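Local atomic coordinates of GDSL-like Lipase/Acylhydrolase family protein (Neisseria meningitidis, PDB entry 4K7J), a protein that probably removes O-acetyl groups from peptidoglycan, acting as an esterase of the SGNH (GDSL-like) hydrolase family with a catalytic triad. Residues W88-N93 against G123-H128; V102-N107 against M135-S140; L162-N167 against L185-H190. All coordinates share one frame; numbering follows the deposited sequence. Where two conformers were deposited one is given.

Contact 1. Residues W88-N93 against G123-H128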
loop_
_atom_site.group_PDB
_atom_site.type_symbol
_atom_site.label_atom_id
_atom_site.label_comp_id
_atom_site.label_asym_id
_atom_site.label_seq_id
_atom_site.Cartn_x
_atom_site.Cartn_y
_atom_site.Cartn_z
ATOM N N TRP A 88 -0.224 -4.523 7.711
ATOM C CA TRP A 88 0.306 -3.229 8.134
ATOM C C TRP A 88 -0.775 -2.161 8.032
ATOM O O TRP A 88 -1.255 -1.877 6.930
ATOM C CB TRP A 88 1.484 -2.810 7.246
ATOM C CG TRP A 88 2.734 -3.662 7.385
ATOM C CD1 TRP A 88 3.151 -4.658 6.547
ATOM C CD2 TRP A 88 3.728 -3.566 8.421
ATOM N NE1 TRP A 88 4.346 -5.189 6.995
ATOM C CE2 TRP A 88 4.716 -4.541 8.147
ATOM C CE3 TRP A 88 3.868 -2.760 9.559
ATOM C CZ2 TRP A 88 5.838 -4.728 8.967
ATOM C CZ3 TRP A 88 4.984 -2.939 10.377
ATOM C CH2 TRP A 88 5.954 -3.921 10.076
ATOM N N VAL A 89 -1.143 -1.558 9.167
ATOM C CA VAL A 89 -2.168 -0.510 9.191
ATOM C C VAL A 89 -1.704 0.795 9.874
ATOM O O VAL A 89 -0.660 0.830 10.514
ATOM C CB VAL A 89 -3.442 -1.019 9.874
ATOM C CG1 VAL A 89 -3.841 -2.371 9.282
ATOM C CG2 VAL A 89 -3.227 -1.148 11.375
ATOM N N TYR A 90 -2.485 1.864 9.726
ATOM C CA TYR A 90 -2.140 3.156 10.318
ATOM C C TYR A 90 -2.020 3.019 11.825
ATOM O O TYR A 90 -2.719 2.219 12.429
ATOM C CB TYR A 90 -3.222 4.199 10.042
ATOM C CG TYR A 90 -3.470 4.554 8.588
ATOM C CD1 TYR A 90 -2.548 4.242 7.595
ATOM C CD2 TYR A 90 -4.633 5.226 8.214
ATOM C CE1 TYR A 90 -2.782 4.577 6.267
ATOM C CE2 TYR A 90 -4.878 5.571 6.885
ATOM C CZ TYR A 90 -3.952 5.243 5.921
ATOM O OH TYR A 90 -4.193 5.569 4.611
ATOM N N PRO A 91 -1.151 3.823 12.442
ATOM C CA PRO A 91 -1.100 3.824 13.907
ATOM C C PRO A 91 -2.215 4.680 14.528
ATOM O O PRO A 91 -2.384 4.644 15.742
ATOM C CB PRO A 91 0.268 4.440 14.194
ATOM C CG PRO A 91 0.495 5.372 13.052
ATOM C CD PRO A 91 -0.133 4.704 11.849
ATOM N N ALA A 92 -2.962 5.420 13.707
ATOM C CA ALA A 92 -4.010 6.327 14.188
ATOM C C ALA A 92 -4.869 6.764 13.012
ATOM O O ALA A 92 -4.478 6.552 11.870
ATOM C CB ALA A 92 -3.389 7.559 14.861
ATOM N N ASN A 93 -6.029 7.364 13.282
ATOM C CA ASN A 93 -6.821 7.977 12.218
ATOM C C ASN A 93 -5.948 8.960 11.459
ATOM O O ASN A 93 -5.180 9.701 12.062
ATOM C CB ASN A 93 -8.059 8.709 12.760
ATOM C CG ASN A 93 -9.067 7.766 13.378
ATOM O OD1 ASN A 93 -9.323 6.677 12.843
ATOM N ND2 ASN A 93 -9.635 8.164 14.524
ATOM N N GLY A 123 6.211 4.855 3.843
ATOM C CA GLY A 123 4.761 5.026 3.818
ATOM C C GLY A 123 4.320 6.467 4.041
ATOM O O GLY A 123 3.187 6.857 3.704
ATOM N N GLY A 124 5.210 7.253 4.644
ATOM C CA GLY A 124 4.984 8.670 4.850
ATOM C C GLY A 124 3.990 9.036 5.944
ATOM O O GLY A 124 3.469 10.151 5.960
ATOM N N ILE A 125 3.739 8.116 6.872
ATOM C CA ILE A 125 2.813 8.382 7.970
ATOM C C ILE A 125 3.468 8.078 9.310
ATOM O O ILE A 125 4.106 7.037 9.480
ATOM C CB ILE A 125 1.522 7.541 7.823
ATOM C CG1 ILE A 125 0.828 7.881 6.503
ATOM C CG2 ILE A 125 0.574 7.746 9.021
ATOM C CD1 ILE A 125 -0.416 7.100 6.247
ATOM N N LEU A 126 3.331 8.998 10.256
ATOM C CA LEU A 126 3.697 8.692 11.633
ATOM C C LEU A 126 2.643 9.259 12.570
ATOM O O LEU A 126 1.829 10.096 12.163
ATOM C CB LEU A 126 5.100 9.225 11.974
ATOM C CG LEU A 126 5.382 10.733 11.921
ATOM C CD1 LEU A 126 4.938 11.455 13.195
ATOM C CD2 LEU A 126 6.862 11.020 11.650
ATOM N N ALA A 127 2.641 8.803 13.819
ATOM C CA ALA A 127 1.757 9.405 14.820
ATOM C C ALA A 127 2.545 9.780 16.076
ATOM O O ALA A 127 3.355 8.990 16.550
ATOM C CB ALA A 127 0.623 8.479 15.154
ATOM N N HIS A 128 2.333 10.988 16.595
ATOM C CA HIS A 128 2.956 11.387 17.857
ATOM C C HIS A 128 2.068 10.862 18.986
ATOM O O HIS A 128 0.886 11.197 19.037
ATOM C CB HIS A 128 3.034 12.920 17.973
ATOM C CG HIS A 128 3.770 13.585 16.852
ATOM N ND1 HIS A 128 5.093 13.312 16.563
ATOM C CD2 HIS A 128 3.380 14.540 15.970
ATOM C CE1 HIS A 128 5.479 14.060 15.543
ATOM N NE2 HIS A 128 4.462 14.816 15.168
#
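Ile-125 meets the ring of Tyr-90 and Pro-91 CD with its two branches, and can be followed outward from CB. Its CB points at the loop 88-93 from the first residue of strand 125-128. CG1 stands anti to the carbonyl carbon, and chi2 of 179° extends the chain so that CD1 reaches Tyr-90, 3.5 Å from CE1 and 3.8 Å from CD1 of that ring. The approach to the ring is oblique. The other branch, CG2, lies 4.2 Å from Pro-91 CD.

Two residues further along the same strand face, Ala-127 CB continues the row: it is 3.8 Å from Pro-91 CG and 4.1 Å from Ala-92 CB, the methyl thus resting against two consecutive residues of the loop. Leu-126, between them, points away.

The chain turns a corner at Trp-88. Val-89 pairs through its backbone with Ile-200, while strand 125-128 pairs with strand 195-203 through Ala-127 and Ile-197. Phe-199 and Ile-197 of that strand also touch Tyr-90 and Pro-91, respectively. The hydroxyl of Tyr-90 is bonded to Gln-97 and takes no part in the meeting with Ile-125.

All six touching residues are buried, and the closest approaches between the segments are between carbons, with 199 Å² buried in all. The chemistry therefore implies apolar packing of a loop over one strand face, its fit set by shape, while polar bonds to other parts of the chain fix the loop and the strand separately.

Contact 2. Residues V102-N107 against M135-S140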
loop_
_atom_site.group_PDB
_atom_site.type_symbol
_atom_site.label_atom_id
_atom_site.label_comp_id
_atom_site.label_asym_id
_atom_site.label_seq_id
_atom_site.Cartn_x
_atom_site.Cartn_y
_atom_site.Cartn_z
ATOM N N VAL A 102 -9.480 -1.994 10.240
ATOM C CA VAL A 102 -9.428 -1.666 11.665
ATOM C C VAL A 102 -10.034 -0.317 11.991
ATOM O O VAL A 102 -10.120 0.563 11.136
ATOM C CB VAL A 102 -7.993 -1.638 12.224
ATOM C CG1 VAL A 102 -7.554 -3.012 12.620
ATOM C CG2 VAL A 102 -7.037 -0.991 11.233
ATOM N N ARG A 103 -10.419 -0.161 13.253
ATOM C CA ARG A 103 -10.930 1.099 13.769
ATOM C C ARG A 103 -10.013 1.584 14.883
ATOM O O ARG A 103 -9.494 0.777 15.651
ATOM C CB ARG A 103 -12.354 0.919 14.288
ATOM C CG ARG A 103 -13.326 0.444 13.215
ATOM C CD ARG A 103 -14.769 0.399 13.714
ATOM N NE ARG A 103 -15.042 -0.764 14.557
ATOM C CZ ARG A 103 -14.980 -0.760 15.884
ATOM N NH1 ARG A 103 -14.653 0.352 16.532
ATOM N NH2 ARG A 103 -15.248 -1.870 16.562
ATOM N N HIS A 104 -9.813 2.899 14.959
ATOM C CA HIS A 104 -8.893 3.494 15.920
ATOM C C HIS A 104 -9.626 4.286 16.992
ATOM O O HIS A 104 -10.555 5.038 16.703
ATOM C CB HIS A 104 -7.913 4.438 15.218
ATOM C CG HIS A 104 -6.960 3.761 14.283
ATOM N ND1 HIS A 104 -7.282 3.473 12.974
ATOM C CD2 HIS A 104 -5.684 3.339 14.460
ATOM C CE1 HIS A 104 -6.248 2.895 12.387
ATOM N NE2 HIS A 104 -5.265 2.805 13.263
ATOM N N ASN A 105 -9.184 4.128 18.229
ATOM C CA ASN A 105 -9.705 4.915 19.340
ATOM C C ASN A 105 -8.577 5.253 20.310
ATOM O O ASN A 105 -8.156 4.408 21.089
ATOM C CB ASN A 105 -10.801 4.135 20.069
ATOM C CG ASN A 105 -11.211 4.788 21.378
ATOM O OD1 ASN A 105 -11.236 6.018 21.500
ATOM N ND2 ASN A 105 -11.528 3.961 22.370
ATOM N N GLY A 106 -8.083 6.484 20.254
ATOM C CA GLY A 106 -6.976 6.878 21.101
ATOM C C GLY A 106 -6.648 8.343 20.963
ATOM O O GLY A 106 -7.346 9.078 20.267
ATOM N N ASN A 107 -5.571 8.770 21.604
ATOM C CA ASN A 107 -5.217 10.188 21.611
ATOM C C ASN A 107 -3.950 10.509 20.823
ATOM O O ASN A 107 -3.453 11.630 20.871
ATOM C CB ASN A 107 -5.091 10.703 23.046
ATOM C CG ASN A 107 -4.065 9.926 23.867
ATOM O OD1 ASN A 107 -3.168 9.283 23.324
ATOM N ND2 ASN A 107 -4.186 10.006 25.194
ATOM N N MET A 135 -3.713 4.118 22.493
ATOM C CA MET A 135 -4.352 3.787 21.220
ATOM C C MET A 135 -4.886 2.368 21.267
ATOM O O MET A 135 -4.172 1.438 21.641
ATOM C CB MET A 135 -3.380 3.937 20.040
ATOM C CG MET A 135 -3.993 3.570 18.682
ATOM S SD MET A 135 -5.419 4.607 18.249
ATOM C CE MET A 135 -4.641 6.223 18.130
ATOM N N THR A 136 -6.149 2.205 20.899
ATOM C CA THR A 136 -6.732 0.878 20.798
ATOM C C THR A 136 -7.139 0.599 19.347
ATOM O O THR A 136 -7.836 1.399 18.718
ATOM C CB THR A 136 -7.952 0.725 21.741
ATOM O OG1 THR A 136 -7.555 1.029 23.085
ATOM C CG2 THR A 136 -8.492 -0.694 21.699
ATOM N N LEU A 137 -6.693 -0.529 18.814
ATOM C CA LEU A 137 -7.080 -0.915 17.467
ATOM C C LEU A 137 -8.026 -2.092 17.546
ATOM O O LEU A 137 -7.718 -3.123 18.168
ATOM C CB LEU A 137 -5.862 -1.274 16.615
ATOM C CG LEU A 137 -4.831 -0.169 16.383
ATOM C CD1 LEU A 137 -3.745 -0.239 17.430
ATOM C CD2 LEU A 137 -4.232 -0.334 14.998
ATOM N N THR A 138 -9.186 -1.921 16.923
ATOM C CA THR A 138 -10.229 -2.936 16.929
ATOM C C THR A 138 -10.493 -3.377 15.499
ATOM O O THR A 138 -10.733 -2.549 14.619
ATOM C CB THR A 138 -11.527 -2.391 17.550
ATOM O OG1 THR A 138 -11.253 -1.912 18.873
ATOM C CG2 THR A 138 -12.604 -3.473 17.609
ATOM N N ALA A 139 -10.424 -4.683 15.267
ATOM C CA ALA A 139 -10.643 -5.238 13.940
ATOM C C ALA A 139 -12.100 -5.095 13.547
ATOM O O ALA A 139 -12.986 -5.400 14.337
ATOM C CB ALA A 139 -10.232 -6.699 13.906
ATOM N N SER A 140 -12.344 -4.610 12.330
ATOM C CA SER A 140 -13.703 -4.476 11.810
ATOM C C SER A 140 -14.390 -5.841 11.643
ATOM O O SER A 140 -15.614 -5.937 11.716
ATOM C CB SER A 140 -13.706 -3.692 10.492
ATOM O OG SER A 140 -13.275 -2.353 10.691
HETATM O O HOH W 1 -7.184 3.893 23.734
#
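Val-102 to Gly-106 runs antiparallel to Met-135 to Ala-139, the strand axes 4.5 Å apart at their closest and their directions 155° apart. Two hydrogen-bonded pairs, Arg-103 with Thr-138 and Asn-105 with Thr-136, supply four backbone bonds. Arg-103 N gives to Thr-138 O at 2.8 Å, and Thr-138 N returns to Arg-103 O at 171°, the straightest of the four. Thr-136 N comes to Asn-105 O from above the carbonyl plane, and a water donates to this same oxygen while also bonding Thr-136 OG1.

On the face of His-104, Leu-137 and Met-135, the imidazole lies side by side with Leu-137, whose CD2 is 3.7 Å from His-104 NE2. Met-135 has CG anti to its backbone N (chi1 179°), then bends at chi2 and chi3. Its sulfur stands at the edge of the His-104 ring, 5.0 Å from SD to the ring centroid, a Met-aromatic contact close to the ring plane, and CE reaches 3.8 Å from Gly-106 CA. His-104 NE2 itself is bonded to Tyr-90 O.

The other face carries Arg-103, Asn-105, Thr-136 and Thr-138. The Arg-103 guanidinium has Thr-138 CB over one face, and its NH2 lies 3.3 Å from Thr-138 CG2, a contact of methyl with a flat cationic group. Thr-136 OG1 is also joined to Thr-188 OG1 on the next strand.

Strand 102-106 is one of the two outermost strands of its sheet within this chain, and 133-139 lies between it and 187-191: an antiparallel edge pair in a β-sandwich of two five-stranded sheets, consistent with a galactose-binding-like domain.

Contact 3. Residues L162-N167 against L185-H190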
loop_
_atom_site.group_PDB
_atom_site.type_symbol
_atom_site.label_atom_id
_atom_site.label_comp_id
_atom_site.label_asym_id
_atom_site.label_seq_id
_atom_site.Cartn_x
_atom_site.Cartn_y
_atom_site.Cartn_z
ATOM N N LEU A 162 7.155 0.820 25.919
ATOM C CA LEU A 162 5.718 1.038 25.830
ATOM C C LEU A 162 5.089 -0.294 26.175
ATOM O O LEU A 162 5.805 -1.284 26.380
ATOM C CB LEU A 162 5.282 1.540 24.428
ATOM C CG LEU A 162 5.809 0.879 23.151
ATOM C CD1 LEU A 162 5.201 -0.498 22.924
ATOM C CD2 LEU A 162 5.561 1.799 21.927
ATOM N N THR A 163 3.764 -0.342 26.252
ATOM C CA THR A 163 3.112 -1.609 26.519
ATOM C C THR A 163 2.131 -1.938 25.419
ATOM O O THR A 163 1.458 -1.058 24.900
ATOM C CB THR A 163 2.369 -1.630 27.874
ATOM O OG1 THR A 163 1.246 -0.746 27.815
ATOM C CG2 THR A 163 3.296 -1.223 29.035
ATOM N N VAL A 164 2.052 -3.218 25.083
ATOM C CA VAL A 164 1.098 -3.723 24.106
ATOM C C VAL A 164 0.251 -4.774 24.817
ATOM O O VAL A 164 0.781 -5.801 25.247
ATOM C CB VAL A 164 1.836 -4.378 22.935
ATOM C CG1 VAL A 164 0.852 -4.954 21.951
ATOM C CG2 VAL A 164 2.762 -3.374 22.247
ATOM N N ASN A 165 -1.054 -4.515 24.945
ATOM C CA ASN A 165 -1.936 -5.300 25.824
ATOM C C ASN A 165 -1.313 -5.617 27.188
ATOM O O ASN A 165 -1.378 -6.745 27.658
ATOM C CB ASN A 165 -2.401 -6.597 25.151
ATOM C CG ASN A 165 -3.427 -6.351 24.055
ATOM O OD1 ASN A 165 -3.682 -5.214 23.681
ATOM N ND2 ASN A 165 -3.999 -7.424 23.521
ATOM N N GLY A 166 -0.703 -4.621 27.814
ATOM C CA GLY A 166 -0.128 -4.807 29.133
ATOM C C GLY A 166 1.299 -5.337 29.171
ATOM O O GLY A 166 1.968 -5.241 30.196
ATOM N N ASN A 167 1.778 -5.890 28.061
ATOM C CA ASN A 167 3.140 -6.416 28.019
ATOM C C ASN A 167 4.174 -5.347 27.668
ATOM O O ASN A 167 3.984 -4.568 26.743
ATOM C CB ASN A 167 3.234 -7.613 27.063
ATOM C CG ASN A 167 2.512 -8.852 27.601
ATOM O OD1 ASN A 167 2.538 -9.132 28.799
ATOM N ND2 ASN A 167 1.855 -9.583 26.717
ATOM N N LEU A 185 -6.367 -9.048 19.275
ATOM C CA LEU A 185 -7.209 -7.886 19.029
ATOM C C LEU A 185 -8.456 -8.009 19.907
ATOM O O LEU A 185 -8.961 -9.110 20.095
ATOM C CB LEU A 185 -7.574 -7.798 17.543
ATOM C CG LEU A 185 -6.433 -7.323 16.628
ATOM C CD1 LEU A 185 -6.639 -7.763 15.197
ATOM C CD2 LEU A 185 -6.323 -5.811 16.678
ATOM N N PRO A 186 -8.953 -6.888 20.467
ATOM C CA PRO A 186 -8.470 -5.504 20.354
ATOM C C PRO A 186 -7.083 -5.306 20.944
ATOM O O PRO A 186 -6.714 -5.958 21.917
ATOM C CB PRO A 186 -9.494 -4.701 21.166
ATOM C CG PRO A 186 -10.709 -5.561 21.211
ATOM C CD PRO A 186 -10.190 -6.966 21.264
ATOM N N LEU A 187 -6.325 -4.405 20.336
ATOM C CA LEU A 187 -4.934 -4.200 20.669
ATOM C C LEU A 187 -4.815 -2.826 21.299
ATOM O O LEU A 187 -5.166 -1.840 20.669
ATOM C CB LEU A 187 -4.105 -4.225 19.383
ATOM C CG LEU A 187 -2.592 -4.122 19.472
ATOM C CD1 LEU A 187 -2.119 -5.285 20.278
ATOM C CD2 LEU A 187 -1.973 -4.178 18.080
ATOM N N THR A 188 -4.316 -2.761 22.528
ATOM C CA THR A 188 -4.174 -1.482 23.224
ATOM C C THR A 188 -2.711 -1.191 23.514
ATOM O O THR A 188 -2.020 -1.995 24.122
ATOM C CB THR A 188 -4.997 -1.453 24.519
ATOM O OG1 THR A 188 -6.384 -1.560 24.185
ATOM C CG2 THR A 188 -4.774 -0.148 25.279
ATOM N N ILE A 189 -2.250 -0.032 23.054
ATOM C CA ILE A 189 -0.861 0.359 23.185
ATOM C C ILE A 189 -0.773 1.630 24.018
ATOM O O ILE A 189 -1.423 2.637 23.707
ATOM C CB ILE A 189 -0.228 0.607 21.799
ATOM C CG1 ILE A 189 -0.387 -0.642 20.926
ATOM C CG2 ILE A 189 1.239 0.991 21.936
ATOM C CD1 ILE A 189 -0.107 -0.395 19.459
ATOM N N HIS A 190 0.032 1.564 25.076
ATOM C CA HIS A 190 0.155 2.653 26.046
ATOM C C HIS A 190 1.577 3.185 26.027
ATOM O O HIS A 190 2.532 2.408 26.047
ATOM C CB HIS A 190 -0.162 2.133 27.467
ATOM C CG HIS A 190 -1.622 1.922 27.729
ATOM N ND1 HIS A 190 -2.090 1.122 28.753
ATOM C CD2 HIS A 190 -2.721 2.417 27.108
ATOM C CE1 HIS A 190 -3.411 1.135 28.751
ATOM N NE2 HIS A 190 -3.818 1.909 27.759
HETATM O O HOH W 2 -1.064 -1.875 26.907
HETATM O O HOH W 3 -0.399 -0.518 30.016
#
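Strands 162-164 and 187-190 lie antiparallel, 171° between their directions and their axes 4.8 Å apart at closest approach, joined by the hydrogen-bonded pair Thr-163 with His-190, each backbone bond 3.0 Å between N and O. Val-164 and Ile-189 follow as a non-hydrogen-bonded pair, and Asn-165 N then gives to Thr-188 O.

Asn-165 extends this ladder with its side chain. Its OD1 accepts from Thr-188 N at 2.8 Å and 173°, the donor nitrogen almost in line with the carbonyl bond, while ND2 makes a weak bond to Pro-186 O and another bond to Ala-184 O. Both ends of the amide are thus engaged, which would fix its rotation. Val-164 to Asn-167 forms a type I' turn, the tight two-residue connection of a β-hairpin leading into strand 167-170, and Asn-165 and Gly-166 both take its positive phi angles.

On the buried face Val-164 CG1, anti to its backbone N (chi1 178°), lies 3.4 Å from Leu-187 CD1, tighter than usual carbon contact, the two side chains crossing at a slant. Ile-202 and Ile-200 of strand 195-203 lie against Leu-187 and Ile-189.

The opposite face is wet. Thr-163 OG1 comes within 3.2 Å of His-190 CB and bonds two waters. One of them also donates to Thr-188 O and accepts from Gly-166 N, bridging the turn to the neighbouring strand; the other sits in the plane of the His-190 ring, 2.7 Å from His-190 ND1.

Overall arrangement
Contacts 2 and 3 belong to one five-stranded antiparallel sheet and share a boundary: strands 133-139 and 187-191 are neighbours, with Leu-137 N to Leu-187 O and Met-135 O to Ile-189 N as probable hydrogen bonds. Contact 1, which includes strand 125-128 of the other sheet, has every touching residue buried, the other two only some; their centres lie about 12, 19 and 25 Å from the chain centre. Loop 88-93 packs on contact 2, Pro-91 O against Met-135 and Ala-92 against His-104, whereas contact 3 stays about 7 Å from contact 1 at the nearest atoms. Contact 1 is apolar throughout; contacts 2 and 3 are backbone ladders with one largely apolar face and one polar, water-bearing face.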